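Local coordinates for protein exported gluconolactonase (Xanthomonas campestris pv. campestris, PDB 3DR2) that acts as a gluconolactonase in secondary glucose metabolism, probably hydrolysing the sugar lactone to its free acid within a calcium-binding six-bladed beta-propeller, at residues Ala30-Ala35 against Trp251-Ser256; Leu99-His104 against Gly116-Leu121; Gly105-Thr110 against Cys160-Glu165. All coordinates share one frame; numbering follows the deposited sequence.

Contact 1. Residues Ala30-Ala35 against Trp251-Ser256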
loop_
_atom_site.group_PDB
_atom_site.type_symbol
_atom_site.label_atom_id
_atom_site.label_comp_id
_atom_site.label_asym_id
_atom_site.label_seq_id
_atom_site.Cartn_x
_atom_site.Cartn_y
_atom_site.Cartn_z
ATOM N N ALA A 30 -10.056 -33.950 -15.280
ATOM C CA ALA A 30 -9.143 -34.986 -14.815
ATOM C C ALA A 30 -7.926 -34.346 -14.150
ATOM O O ALA A 30 -7.465 -34.799 -13.101
ATOM C CB ALA A 30 -8.705 -35.853 -15.983
ATOM N N ARG A 31 -7.413 -33.287 -14.768
ATOM C CA ARG A 31 -6.254 -32.567 -14.244
ATOM C C ARG A 31 -6.509 -32.007 -12.842
ATOM O O ARG A 31 -5.650 -32.090 -11.960
ATOM C CB ARG A 31 -5.893 -31.416 -15.189
ATOM C CG ARG A 31 -4.689 -30.586 -14.754
ATOM C CD ARG A 31 -3.381 -31.316 -15.018
ATOM N NE ARG A 31 -3.164 -31.530 -16.447
ATOM C CZ ARG A 31 -2.821 -30.574 -17.310
ATOM N NH1 ARG A 31 -2.653 -30.865 -18.593
ATOM N NH2 ARG A 31 -2.627 -29.333 -16.890
ATOM N N LEU A 32 -7.697 -31.441 -12.643
ATOM C CA LEU A 32 -8.066 -30.838 -11.364
ATOM C C LEU A 32 -8.618 -31.787 -10.310
ATOM O O LEU A 32 -8.380 -31.593 -9.121
ATOM C CB LEU A 32 -9.091 -29.723 -11.584
ATOM C CG LEU A 32 -8.684 -28.568 -12.499
ATOM C CD1 LEU A 32 -9.705 -27.451 -12.384
ATOM C CD2 LEU A 32 -7.313 -28.061 -12.102
ATOM N N GLY A 33 -9.357 -32.808 -10.731
ATOM C CA GLY A 33 -9.936 -33.717 -9.759
ATOM C C GLY A 33 -10.831 -32.915 -8.829
ATOM O O GLY A 33 -11.548 -32.023 -9.280
ATOM N N ASP A 34 -10.781 -33.209 -7.533
ATOM C CA ASP A 34 -11.601 -32.496 -6.556
ATOM C C ASP A 34 -10.843 -31.367 -5.849
ATOM O O ASP A 34 -11.193 -30.973 -4.735
ATOM C CB ASP A 34 -12.141 -33.479 -5.511
ATOM C CG ASP A 34 -13.184 -34.427 -6.083
ATOM O OD1 ASP A 34 -12.891 -35.107 -7.090
ATOM O OD2 ASP A 34 -14.298 -34.496 -5.521
ATOM N N ALA A 35 -9.814 -30.842 -6.506
ATOM C CA ALA A 35 -9.013 -29.767 -5.929
ATOM C C ALA A 35 -9.856 -28.543 -5.592
ATOM O O ALA A 35 -10.706 -28.128 -6.379
ATOM C CB ALA A 35 -7.896 -29.377 -6.895
ATOM N N TRP A 251 -1.537 -25.712 -22.447
ATOM C CA TRP A 251 -2.724 -24.999 -21.994
ATOM C C TRP A 251 -2.299 -23.675 -21.388
ATOM O O TRP A 251 -1.268 -23.588 -20.723
ATOM C CB TRP A 251 -3.478 -25.793 -20.931
ATOM C CG TRP A 251 -4.135 -27.037 -21.415
ATOM C CD1 TRP A 251 -4.178 -27.507 -22.698
ATOM C CD2 TRP A 251 -4.844 -27.983 -20.614
ATOM N NE1 TRP A 251 -4.870 -28.696 -22.742
ATOM C CE2 TRP A 251 -5.290 -29.011 -21.476
ATOM C CE3 TRP A 251 -5.145 -28.066 -19.248
ATOM C CZ2 TRP A 251 -6.022 -30.108 -21.015
ATOM C CZ3 TRP A 251 -5.874 -29.157 -18.788
ATOM C CH2 TRP A 251 -6.304 -30.164 -19.672
ATOM N N LEU A 252 -3.107 -22.649 -21.613
ATOM C CA LEU A 252 -2.823 -21.330 -21.080
ATOM C C LEU A 252 -3.810 -21.031 -19.952
ATOM O O LEU A 252 -5.026 -21.005 -20.160
ATOM C CB LEU A 252 -2.927 -20.282 -22.197
ATOM C CG LEU A 252 -2.484 -18.853 -21.869
ATOM C CD1 LEU A 252 -2.102 -18.131 -23.145
ATOM C CD2 LEU A 252 -3.591 -18.112 -21.141
ATOM N N TRP A 253 -3.271 -20.838 -18.752
ATOM C CA TRP A 253 -4.066 -20.536 -17.562
ATOM C C TRP A 253 -3.940 -19.039 -17.346
ATOM O O TRP A 253 -2.857 -18.537 -17.026
ATOM C CB TRP A 253 -3.519 -21.298 -16.350
ATOM C CG TRP A 253 -3.460 -22.798 -16.551
ATOM C CD1 TRP A 253 -2.803 -23.465 -17.545
ATOM C CD2 TRP A 253 -4.090 -23.803 -15.744
ATOM N NE1 TRP A 253 -2.986 -24.822 -17.411
ATOM C CE2 TRP A 253 -3.771 -25.058 -16.315
ATOM C CE3 TRP A 253 -4.894 -23.766 -14.595
ATOM C CZ2 TRP A 253 -4.228 -26.270 -15.775
ATOM C CZ3 TRP A 253 -5.350 -24.974 -14.055
ATOM C CH2 TRP A 253 -5.014 -26.208 -14.650
ATOM N N SER A 254 -5.053 -18.332 -17.504
ATOM C CA SER A 254 -5.050 -16.881 -17.388
ATOM C C SER A 254 -5.906 -16.289 -16.290
ATOM O O SER A 254 -6.984 -16.791 -15.972
ATOM C CB SER A 254 -5.491 -16.270 -18.716
ATOM O OG SER A 254 -5.605 -14.866 -18.616
ATOM N N SER A 255 -5.420 -15.195 -15.723
ATOM C CA SER A 255 -6.165 -14.492 -14.693
ATOM C C SER A 255 -7.331 -13.782 -15.380
ATOM O O SER A 255 -7.343 -13.625 -16.605
ATOM C CB SER A 255 -5.273 -13.449 -14.017
ATOM O OG SER A 255 -4.825 -12.487 -14.966
ATOM N N SER A 256 -8.313 -13.379 -14.585
ATOM C CA SER A 256 -9.477 -12.646 -15.069
ATOM C C SER A 256 -10.155 -12.024 -13.853
ATOM O O SER A 256 -9.719 -12.234 -12.718
ATOM C CB SER A 256 -10.452 -13.567 -15.816
ATOM O OG SER A 256 -11.073 -14.489 -14.940
#
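R31 and L32, at the end of helix 26-32, pack against W251, just before strand 252-254, and W253 within it, bringing an N-terminal helix up to one blade of the six-bladed beta-propeller. The buried side of the contact is L32 on W253. CD2 of L32 comes 3.9 Å from CH2 of W253, in the plane of the indole and at its outer edge. The same indole also meets the ring of F284 edge-to-face.

The side nearer solvent is R31 on W251, both partly exposed, though this stack is no less close. R31 starts with CG anti to the backbone N (chi1 -180°), then bends at chi2 and chi3, and this fold lays its guanidinium over one face of W251. The two planes are 18° apart with centres 4.2 Å from each other. The stack is shifted towards the rim of the six-membered ring, with NH1 and CZ of R31 each 3.7 Å from CZ3 of W251, so it is an off-centre cation-pi contact.

D247, outside both segments, ties the two halves together. Its OD1 forms a salt bridge with NH2 of R31 and accepts a hydrogen bond from NE1 of W253, while its OD2 takes the backbone N of W251. One carboxylate thus holds both the arginine and the buried indole, which helps fix the guanidinium's position over W251. Between the two regions sits the NH2 of R31, 3.6 Å from CZ2 of W253.

Contact 2. Residues Leu99-His104 against Gly116-Leu121; sequences LVHCEH and GQAHLL
H101 and A118 stand abreast on strands 99-103 and 118-120, CA to CA 8.0 Å, and the two strands run in the same sense, though strongly twisted against each other, as second neighbours in an antiparallel sheet, with strand 108-112 between them.

Their side chains meet across that middle strand. The methyl of A118 points at the other segment and is touched from two places: CB lies 3.7 Å from OE2 of E103 and 4.1 Å from CD2 of H101, meeting the imidazole obliquely. E103 gets this far because its chain is extended beyond CG (chi2 -175°).

The polar groups here are well supplied with partners. OE2 of E103 shares a hydrogen bond with OG1 of T110, and OE1 forms a salt bridge with NE of R106. R106 also gives NH1 to the carbonyl O of A118, so one guanidinium reaches both segments. H101 is gripped at both ring nitrogens, ND1 by OD1 of N91 and NE2 by OG of S112, which should fix the rotation of the ring and keep CD2 turned to the alanine.

T110 and S112 both belong to strand 108-112, which hydrogen-bonds through its backbone to strand 99-103 and whose T110 touches the side chain of A118. Strand 88-93 flanks 99-103 on its other edge, while V100 and C102 turn to the opposite face of this propeller blade and pack on strand 136-138 of the adjacent sheet.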
loop_
_atom_site.group_PDB
_atom_site.type_symbol
_atom_site.label_atom_id
_atom_site.label_comp_id
_atom_site.label_asym_id
_atom_site.label_seq_id
_atom_site.Cartn_x
_atom_site.Cartn_y
_atom_site.Cartn_z
ATOM N N LEU A 99 16.627 -14.179 -9.063
ATOM C CA LEU A 99 15.348 -13.519 -9.277
ATOM C C LEU A 99 15.535 -12.289 -10.150
ATOM O O LEU A 99 16.462 -11.509 -9.934
ATOM C CB LEU A 99 14.733 -13.075 -7.945
ATOM C CG LEU A 99 14.452 -14.127 -6.876
ATOM C CD1 LEU A 99 13.726 -13.468 -5.713
ATOM C CD2 LEU A 99 13.611 -15.255 -7.464
ATOM N N VAL A 100 14.664 -12.128 -11.143
ATOM C CA VAL A 100 14.692 -10.955 -12.009
ATOM C C VAL A 100 13.365 -10.250 -11.755
ATOM O O VAL A 100 12.356 -10.906 -11.484
ATOM C CB VAL A 100 14.847 -11.333 -13.499
ATOM C CG1 VAL A 100 16.260 -11.870 -13.745
ATOM C CG2 VAL A 100 13.816 -12.377 -13.891
ATOM N N HIS A 101 13.366 -8.921 -11.845
ATOM C CA HIS A 101 12.173 -8.133 -11.533
ATOM C C HIS A 101 11.828 -7.003 -12.491
ATOM O O HIS A 101 12.700 -6.444 -13.154
ATOM C CB HIS A 101 12.337 -7.478 -10.156
ATOM C CG HIS A 101 12.978 -8.355 -9.129
ATOM N ND1 HIS A 101 12.274 -9.296 -8.406
ATOM C CD2 HIS A 101 14.261 -8.433 -8.699
ATOM C CE1 HIS A 101 13.095 -9.913 -7.575
ATOM N NE2 HIS A 101 14.307 -9.408 -7.731
ATOM N N CYS A 102 10.539 -6.663 -12.515
ATOM C CA CYS A 102 10.020 -5.537 -13.283
ATOM C C CYS A 102 9.737 -4.506 -12.203
ATOM O O CYS A 102 8.998 -4.794 -11.258
ATOM C CB CYS A 102 8.699 -5.882 -13.962
ATOM S SG CYS A 102 8.864 -6.841 -15.460
ATOM N N GLU A 103 10.317 -3.316 -12.323
ATOM C CA GLU A 103 10.096 -2.284 -11.318
ATOM C C GLU A 103 9.455 -1.032 -11.905
ATOM O O GLU A 103 10.037 -0.368 -12.766
ATOM C CB GLU A 103 11.418 -1.922 -10.630
ATOM C CG GLU A 103 11.985 -3.063 -9.791
ATOM C CD GLU A 103 13.224 -2.669 -9.002
ATOM O OE1 GLU A 103 13.390 -1.466 -8.727
ATOM O OE2 GLU A 103 14.017 -3.565 -8.638
ATOM N N HIS A 104 8.245 -0.722 -11.439
ATOM C CA HIS A 104 7.523 0.457 -11.919
ATOM C C HIS A 104 8.265 1.728 -11.537
ATOM O O HIS A 104 8.351 2.667 -12.326
ATOM C CB HIS A 104 6.122 0.547 -11.300
ATOM C CG HIS A 104 5.098 -0.354 -11.919
ATOM N ND1 HIS A 104 3.757 -0.256 -11.610
ATOM C CD2 HIS A 104 5.205 -1.370 -12.808
ATOM C CE1 HIS A 104 3.084 -1.172 -12.282
ATOM N NE2 HIS A 104 3.938 -1.863 -13.016
ATOM N N GLY A 116 20.130 -10.047 -1.353
ATOM C CA GLY A 116 18.788 -9.510 -1.235
ATOM C C GLY A 116 18.703 -8.103 -1.802
ATOM O O GLY A 116 17.831 -7.318 -1.421
ATOM N N GLN A 117 19.617 -7.785 -2.713
ATOM C CA GLN A 117 19.675 -6.474 -3.353
ATOM C C GLN A 117 19.389 -6.613 -4.843
ATOM O O GLN A 117 19.972 -7.462 -5.509
ATOM C CB GLN A 117 21.064 -5.869 -3.168
ATOM C CG GLN A 117 21.391 -5.456 -1.744
ATOM C CD GLN A 117 21.038 -4.009 -1.470
ATOM O OE1 GLN A 117 19.863 -3.635 -1.429
ATOM N NE2 GLN A 117 22.062 -3.179 -1.290
ATOM N N ALA A 118 18.501 -5.772 -5.363
ATOM C CA ALA A 118 18.157 -5.818 -6.781
ATOM C C ALA A 118 18.989 -4.825 -7.573
ATOM O O ALA A 118 18.863 -3.612 -7.388
ATOM C CB ALA A 118 16.668 -5.527 -6.974
ATOM N N HIS A 119 19.834 -5.344 -8.461
ATOM C CA HIS A 119 20.702 -4.511 -9.286
ATOM C C HIS A 119 20.122 -4.273 -10.679
ATOM O O HIS A 119 19.486 -5.149 -11.261
ATOM C CB HIS A 119 22.075 -5.170 -9.397
ATOM C CG HIS A 119 22.723 -5.421 -8.071
ATOM N ND1 HIS A 119 23.179 -4.404 -7.259
ATOM C CD2 HIS A 119 22.959 -6.572 -7.397
ATOM C CE1 HIS A 119 23.666 -4.917 -6.143
ATOM N NE2 HIS A 119 23.544 -6.232 -6.201
ATOM N N LEU A 120 20.355 -3.079 -11.209
ATOM C CA LEU A 120 19.854 -2.698 -12.529
ATOM C C LEU A 120 20.413 -3.504 -13.702
ATOM O O LEU A 120 21.622 -3.673 -13.829
ATOM C CB LEU A 120 20.145 -1.212 -12.772
ATOM C CG LEU A 120 19.851 -0.628 -14.161
ATOM C CD1 LEU A 120 18.349 -0.548 -14.404
ATOM C CD2 LEU A 120 20.466 0.760 -14.252
ATOM N N LEU A 121 19.522 -4.003 -14.554
ATOM C CA LEU A 121 19.934 -4.740 -15.744
ATOM C C LEU A 121 19.778 -3.804 -16.940
ATOM O O LEU A 121 20.700 -3.644 -17.739
ATOM C CB LEU A 121 19.082 -5.994 -15.961
ATOM C CG LEU A 121 19.312 -7.223 -15.074
ATOM C CD1 LEU A 121 18.614 -8.433 -15.704
ATOM C CD2 LEU A 121 20.801 -7.505 -14.938
#

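Contact 3. Residues Gly105-Thr110 against Cys160-Glu165; sequences GRRAIT and CPADPE
R107 leaves the backbone with CG beside its own N (chi1 -63°), runs on extended through chi2 and kinks at chi3 (64°), which carries its guanidinium out to A162 and E165 in the loop 160-165. Direct contacts are sparse: NH1 of R107 lies 4.0 Å from CB of A162, and NH2 of R107 is 4.2 Å from both N and CG of E165.

Water does most of the joining. One water O accepts from NH1 of R107 at 3.3 Å and donates to the carbonyl O of C160. A second water O accepts from NH1 of R107 at 2.8 Å and donates to O of D163. A third accepts a weak bond from NH2 of R107 while also taking the N-H of E165. NE is held by the carbonyl O of L130, and the carboxylate of E165 turns instead to the backbone N of R129, its plane 77° from the guanidinium.

The loop is also tied at C160, whose SG forms a disulfide with C5 of the second subunit, so the arginine reaches a segment that joins the propeller dimer. At its root R107 has left-handed backbone angles, and together with A108 it faces E103: a G1 beta bulge leading into strand 108-112.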
loop_
_atom_site.group_PDB
_atom_site.type_symbol
_atom_site.label_atom_id
_atom_site.label_comp_id
_atom_site.label_asym_id
_atom_site.label_seq_id
_atom_site.Cartn_x
_atom_site.Cartn_y
_atom_site.Cartn_z
ATOM N N GLY A 105 8.780 1.752 -10.311
ATOM C CA GLY A 105 9.487 2.916 -9.811
ATOM C C GLY A 105 10.767 3.260 -10.542
ATOM O O GLY A 105 10.924 4.384 -11.033
ATOM N N ARG A 106 11.695 2.312 -10.606
ATOM C CA ARG A 106 12.951 2.563 -11.297
ATOM C C ARG A 106 12.766 2.459 -12.809
ATOM O O ARG A 106 13.687 2.758 -13.576
ATOM C CB ARG A 106 14.041 1.595 -10.807
ATOM C CG ARG A 106 14.579 1.968 -9.423
ATOM C CD ARG A 106 15.912 1.310 -9.105
ATOM N NE ARG A 106 15.769 -0.087 -8.711
ATOM C CZ ARG A 106 16.776 -0.851 -8.293
ATOM N NH1 ARG A 106 16.553 -2.111 -7.947
ATOM N NH2 ARG A 106 18.007 -0.356 -8.228
ATOM N N ARG A 107 11.565 2.051 -13.221
ATOM C CA ARG A 107 11.212 1.903 -14.635
ATOM C C ARG A 107 12.285 1.076 -15.331
ATOM O O ARG A 107 12.904 1.508 -16.304
ATOM C CB ARG A 107 11.064 3.295 -15.272
ATOM C CG ARG A 107 9.933 4.099 -14.633
ATOM C CD ARG A 107 9.953 5.583 -14.977
ATOM N NE ARG A 107 9.746 5.849 -16.399
ATOM C CZ ARG A 107 9.652 7.067 -16.925
ATOM N NH1 ARG A 107 9.741 8.138 -16.146
ATOM N NH2 ARG A 107 9.484 7.217 -18.231
ATOM N N ALA A 108 12.483 -0.139 -14.835
ATOM C CA ALA A 108 13.518 -0.994 -15.384
ATOM C C ALA A 108 13.380 -2.448 -14.995
ATOM O O ALA A 108 12.469 -2.830 -14.261
ATOM C CB ALA A 108 14.874 -0.482 -14.919
ATOM N N ILE A 109 14.302 -3.247 -15.523
ATOM C CA ILE A 109 14.393 -4.669 -15.222
ATOM C C ILE A 109 15.606 -4.781 -14.304
ATOM O O ILE A 109 16.685 -4.279 -14.636
ATOM C CB ILE A 109 14.672 -5.511 -16.482
ATOM C CG1 ILE A 109 13.535 -5.343 -17.492
ATOM C CG2 ILE A 109 14.839 -6.978 -16.098
ATOM C CD1 ILE A 109 12.172 -5.798 -16.982
ATOM N N THR A 110 15.433 -5.419 -13.149
ATOM C CA THR A 110 16.532 -5.582 -12.198
ATOM C C THR A 110 16.699 -7.060 -11.841
ATOM O O THR A 110 15.843 -7.882 -12.170
ATOM C CB THR A 110 16.276 -4.762 -10.910
ATOM O OG1 THR A 110 15.133 -5.289 -10.220
ATOM C CG2 THR A 110 16.017 -3.298 -11.260
ATOM N N CYS A 160 5.747 6.529 -9.753
ATOM C CA CYS A 160 5.804 7.981 -9.727
ATOM C C CYS A 160 5.281 8.496 -11.058
ATOM O O CYS A 160 5.819 8.171 -12.120
ATOM C CB CYS A 160 7.222 8.514 -9.492
ATOM S SG CYS A 160 7.142 10.337 -9.503
ATOM N N PRO A 161 4.208 9.297 -11.017
ATOM C CA PRO A 161 3.605 9.855 -12.227
ATOM C C PRO A 161 4.626 10.572 -13.093
ATOM O O PRO A 161 5.572 11.176 -12.587
ATOM C CB PRO A 161 2.550 10.806 -11.677
ATOM C CG PRO A 161 2.154 10.147 -10.387
ATOM C CD PRO A 161 3.479 9.739 -9.815
ATOM N N ALA A 162 4.430 10.493 -14.402
ATOM C CA ALA A 162 5.322 11.146 -15.352
ATOM C C ALA A 162 4.837 10.908 -16.768
ATOM O O ALA A 162 4.092 9.961 -17.033
ATOM C CB ALA A 162 6.745 10.610 -15.201
ATOM N N ASP A 163 5.246 11.790 -17.676
ATOM C CA ASP A 163 4.895 11.644 -19.078
ATOM C C ASP A 163 5.928 10.683 -19.633
ATOM O O ASP A 163 7.123 10.839 -19.380
ATOM C CB ASP A 163 4.984 12.985 -19.813
ATOM C CG ASP A 163 3.858 13.930 -19.443
ATOM O OD1 ASP A 163 2.680 13.549 -19.620
ATOM O OD2 ASP A 163 4.151 15.053 -18.979
ATOM N N PRO A 164 5.485 9.665 -20.379
ATOM C CA PRO A 164 6.410 8.689 -20.954
ATOM C C PRO A 164 7.398 9.331 -21.919
ATOM O O PRO A 164 7.088 10.342 -22.547
ATOM C CB PRO A 164 5.476 7.697 -21.644
ATOM C CG PRO A 164 4.319 8.547 -22.041
ATOM C CD PRO A 164 4.103 9.395 -20.810
ATOM N N GLU A 165 8.589 8.748 -22.017
ATOM C CA GLU A 165 9.623 9.253 -22.919
ATOM C C GLU A 165 9.567 8.476 -24.229
ATOM O O GLU A 165 10.087 8.922 -25.253
ATOM C CB GLU A 165 11.009 9.097 -22.288
ATOM C CG GLU A 165 11.195 9.857 -20.988
ATOM C CD GLU A 165 12.630 9.811 -20.477
ATOM O OE1 GLU A 165 12.863 10.246 -19.332
ATOM O OE2 GLU A 165 13.524 9.347 -21.218
HETATM O O HOH W 1 8.951 6.217 -21.030
HETATM O O HOH W 2 8.644 8.190 -13.052
HETATM O O HOH W 3 9.343 10.048 -18.106
#

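Contact 2 is buried, contact 1 partly buried and contact 3 lies at the surface. Contacts 2 and 3 adjoin, centres about 13 Å apart, and meet in one blade, from which contact 3 reaches to a loop of the neighbouring sheet: segment 105-110 supplies the start of the strand that lies between the two strands of contact 2. Contact 1 is on the opposite side of the chain's centre, with its centre about 30 and 34 Å from theirs, and joins an N-terminal helix to a different blade. Their chemistry follows place: aromatic and cationic stacking in contact 1, a methyl among tightly bonded polar groups in contact 2, and water bridges from an arginine in contact 3.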